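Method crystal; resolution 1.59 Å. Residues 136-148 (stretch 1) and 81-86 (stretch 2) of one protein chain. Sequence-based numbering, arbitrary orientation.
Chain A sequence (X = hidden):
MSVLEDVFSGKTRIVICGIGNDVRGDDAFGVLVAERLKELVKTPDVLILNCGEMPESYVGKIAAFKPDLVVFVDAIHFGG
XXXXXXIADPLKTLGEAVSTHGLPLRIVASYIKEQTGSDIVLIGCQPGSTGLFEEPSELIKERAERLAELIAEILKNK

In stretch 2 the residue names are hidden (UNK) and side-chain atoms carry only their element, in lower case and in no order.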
# COMPACT_ATOMS: atom_id res chain seq x y z
N PRO A 136 -0.14 -0.70 -17.29
CA PRO A 136 -0.67 0.48 -16.60
C PRO A 136 -0.60 1.73 -17.47
O PRO A 136 0.25 1.82 -18.34
CB PRO A 136 0.23 0.63 -15.36
CG PRO A 136 1.46 -0.21 -15.68
CD PRO A 136 0.97 -1.33 -16.54
N SER A 137 -1.44 2.71 -17.20
CA SER A 137 -1.38 3.97 -17.89
C SER A 137 -0.11 4.70 -17.54
O SER A 137 0.49 4.44 -16.56
CB SER A 137 -2.59 4.81 -17.53
OG SER A 137 -2.59 5.24 -16.21
N GLU A 138 0.32 5.58 -18.43
CA GLU A 138 1.47 6.44 -18.20
C GLU A 138 1.29 7.20 -16.91
O GLU A 138 2.22 7.33 -16.12
CB GLU A 138 1.63 7.43 -19.35
CG GLU A 138 1.76 6.74 -20.68
CD GLU A 138 3.02 5.89 -20.74
OE1 GLU A 138 4.07 6.37 -20.27
OE2 GLU A 138 2.95 4.74 -21.22
N LEU A 139 0.08 7.69 -16.70
CA LEU A 139 -0.23 8.51 -15.52
C LEU A 139 -0.02 7.70 -14.23
O LEU A 139 0.64 8.16 -13.33
CB LEU A 139 -1.67 9.04 -15.59
CG LEU A 139 -2.16 9.80 -14.35
CD1 LEU A 139 -1.22 10.89 -13.97
CD2 LEU A 139 -3.56 10.39 -14.71
N ILE A 140 -0.55 6.50 -14.17
CA ILE A 140 -0.38 5.66 -13.01
C ILE A 140 1.07 5.29 -12.80
O ILE A 140 1.49 5.19 -11.70
CB ILE A 140 -1.29 4.43 -13.06
CG1 ILE A 140 -2.74 4.80 -12.80
CG2 ILE A 140 -0.87 3.33 -12.11
CD1 ILE A 140 -2.97 5.85 -11.78
N LYS A 141 1.81 5.03 -13.86
CA LYS A 141 3.25 4.78 -13.68
C LYS A 141 3.92 5.97 -13.07
O LYS A 141 4.80 5.82 -12.18
CB LYS A 141 3.93 4.43 -15.01
CG LYS A 141 3.50 3.10 -15.57
CD LYS A 141 4.17 2.84 -16.93
CE LYS A 141 3.22 3.01 -18.08
NZ LYS A 141 3.87 2.56 -19.34
N GLU A 142 3.55 7.16 -13.53
CA GLU A 142 4.18 8.37 -13.01
C GLU A 142 3.80 8.57 -11.53
O GLU A 142 4.63 9.01 -10.72
CB GLU A 142 3.80 9.58 -13.88
CG GLU A 142 4.39 10.90 -13.39
CD GLU A 142 3.49 11.62 -12.41
OE1 GLU A 142 2.25 11.53 -12.58
OE2 GLU A 142 4.02 12.28 -11.48
N ARG A 143 2.55 8.25 -11.18
CA ARG A 143 2.06 8.42 -9.82
C ARG A 143 2.77 7.41 -8.91
O ARG A 143 3.10 7.72 -7.77
CB ARG A 143 0.52 8.25 -9.76
CG ARG A 143 -0.29 9.42 -10.41
CD ARG A 143 -0.26 10.70 -9.56
NE ARG A 143 0.98 11.42 -9.77
CZ ARG A 143 1.33 12.52 -9.10
NH1 ARG A 143 0.51 13.01 -8.18
NH2 ARG A 143 2.50 13.11 -9.34
N ALA A 144 2.99 6.18 -9.40
CA ALA A 144 3.71 5.18 -8.58
C ALA A 144 5.13 5.64 -8.33
O ALA A 144 5.62 5.54 -7.20
CB ALA A 144 3.71 3.82 -9.28
N GLU A 145 5.77 6.16 -9.37
CA GLU A 145 7.17 6.61 -9.22
C GLU A 145 7.20 7.79 -8.23
O GLU A 145 8.06 7.87 -7.34
CB GLU A 145 7.76 7.01 -10.59
CG GLU A 145 9.17 7.54 -10.56
CD GLU A 145 10.20 6.46 -10.22
OE1 GLU A 145 9.96 5.26 -10.52
OE2 GLU A 145 11.26 6.82 -9.67
N ARG A 146 6.25 8.69 -8.36
CA ARG A 146 6.14 9.82 -7.44
C ARG A 146 5.93 9.40 -5.98
O ARG A 146 6.65 9.86 -5.07
CB ARG A 146 5.02 10.75 -7.92
CG ARG A 146 4.78 11.93 -7.04
CD ARG A 146 6.03 12.76 -6.92
NE ARG A 146 5.77 14.02 -6.24
CZ ARG A 146 6.72 14.89 -5.92
NH1 ARG A 146 7.99 14.63 -6.20
NH2 ARG A 146 6.38 16.02 -5.31
N LEU A 147 5.00 8.48 -5.74
CA LEU A 147 4.78 8.01 -4.36
C LEU A 147 6.00 7.27 -3.83
O LEU A 147 6.35 7.39 -2.64
CB LEU A 147 3.54 7.09 -4.28
CG LEU A 147 3.27 6.58 -2.85
CD1 LEU A 147 2.95 7.70 -1.86
CD2 LEU A 147 2.11 5.59 -2.95
N ALA A 148 6.65 6.47 -4.67
CA ALA A 148 7.86 5.76 -4.18
C ALA A 148 8.92 6.77 -3.82
O ALA A 148 9.61 6.58 -2.81
CB ALA A 148 8.38 4.77 -5.21
N UNK A 81 -10.48 11.71 -9.21
CA UNK A 81 -9.88 11.77 -10.52
C UNK A 81 -8.79 10.72 -10.63
O UNK A 81 -8.13 10.42 -9.63
c UNK A 81 -9.30 13.15 -10.81
c UNK A 81 -10.01 15.58 -10.77
c UNK A 81 -10.01 14.24 -10.04
o UNK A 81 -11.02 16.31 -10.65
o UNK A 81 -9.00 15.90 -11.46
N UNK A 82 -8.60 10.16 -11.81
CA UNK A 82 -7.50 9.19 -11.95
C UNK A 82 -6.19 9.74 -11.43
O UNK A 82 -5.82 10.87 -11.72
c UNK A 82 -7.26 8.72 -13.40
c UNK A 82 -7.11 9.91 -14.31
c UNK A 82 -5.75 7.05 -14.61
c UNK A 82 -5.96 7.90 -13.44
N UNK A 83 -5.48 8.97 -10.61
CA UNK A 83 -4.17 9.42 -10.19
C UNK A 83 -4.20 10.14 -8.87
O UNK A 83 -3.15 10.43 -8.27
N UNK A 84 -5.40 10.46 -8.40
CA UNK A 84 -5.54 11.16 -7.14
C UNK A 84 -5.20 10.17 -6.02
O UNK A 84 -5.55 8.99 -6.10
c UNK A 84 -6.96 11.67 -6.98
c UNK A 84 -8.67 13.02 -5.73
o UNK A 84 -9.10 13.51 -4.67
o UNK A 84 -9.38 12.97 -6.79
c UNK A 84 -7.25 12.43 -5.72
N UNK A 85 -4.58 10.67 -4.96
CA UNK A 85 -4.25 9.83 -3.81
C UNK A 85 -5.28 9.91 -2.69
O UNK A 85 -5.96 10.94 -2.50
c UNK A 85 -2.89 10.24 -3.27
c UNK A 85 -0.81 10.97 -4.43
c UNK A 85 -1.76 9.98 -4.17
c UNK A 85 -1.55 8.71 -4.70
c UNK A 85 0.29 10.73 -5.24
c UNK A 85 -0.46 8.45 -5.53
c UNK A 85 0.48 9.44 -5.79
N UNK A 86 -5.38 8.84 -1.91
CA UNK A 86 -6.17 8.85 -0.69
C UNK A 86 -5.37 8.20 0.42
O UNK A 86 -4.60 7.29 0.14
c UNK A 86 -8.35 8.22 0.36
c UNK A 86 -9.83 8.04 0.03
c UNK A 86 -7.49 8.13 -0.89
c UNK A 86 -7.30 6.66 -1.36
O HOH W 1 -1.92 12.68 -7.39

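Position 81 carries three side-chain carbons in a row, the third bearing two oxygens, and none of these atoms touches the helix. That is a carboxylate on a two-carbon stem, so the residue is glutamate. The side chain of Glu 81 is out of reach of the helix and exposed, as suits a charged chain. Its carbonyl opens a type II turn that closes at position 84.

Position 82 has four carbons, forked at the first, with one arm two carbons long, and they pack on Leu 139 and Ile 140. This is the beta-branched pattern of isoleucine. Its CA-to-CB bond points sideways, but the end of the side chain comes nearer the helix. Ile 82 CG2 lies 3.6 Å from Leu 139 CD2, and Ile 82 CG1 is 4.0 Å from Ile 140 CD1. A branched, wholly apolar side chain can meet both neighbours at once. Ile 82 CD1 also comes within 4.0 Å of Ser 137 OG, the oxygen that caps the helix by accepting from Ile 140 N.

Position 83 has no side-chain atoms, though its backbone touches Ile 140 and Arg 143, so it is glycine. Two arguments support it. At phi 95° and psi -11°, a CB would be jammed against the carbonyl oxygen of the preceding residue; an ideal CB would also point toward the helix, only 3.4 Å from Leu 139 CG and 3.5 Å from Arg 143 CG. Bare backbone lets the turn lie close against the helix: Gly 83 CA is 6.0 Å from Ile 140 CA.

Position 84 repeats the pattern of three carbons and a terminal pair of oxygens, touching nothing on the helix, hence glutamate. Its CA-to-CB bond points away from the helix, and the carboxylate serves its own loop: Glu 84 OE1 accepts from Glu 81 N at 2.9 Å, while Glu 84 N donates to Glu 81 O at 3.0 Å.

Position 85 has one carbon followed by a six-carbon ring without oxygen, lying by Arg 143 and Leu 147, which identifies phenylalanine. The ring points in toward the helix, with Phe 85 CZ 4.1 Å from Leu 147 CB and 3.7 Å from Arg 143 O, the latter at the ring edge. A flat, long side chain covers this ground well.

Position 86 again has four carbons forked at the first, one arm two carbons long, out of reach of the helix: isoleucine. Ile 86 lies in a strand, whose extended backbone a beta-branched side chain tolerates well.

No direct hydrogen bond crosses the contact. Apolar packing by Ile 82 and Phe 85 flanks the close approach at Gly 83, where a water donates to Gly 83 O (2.7 Å from the water O) and accepts from Arg 143 NH1 (2.6 Å from it). The Arg 143 guanidinium is held by Glu 142 in a salt bridge, Arg 143 NH2 to Glu 142 OE2 at 2.8 Å.

Stretch 2 81-86: EIGEFI
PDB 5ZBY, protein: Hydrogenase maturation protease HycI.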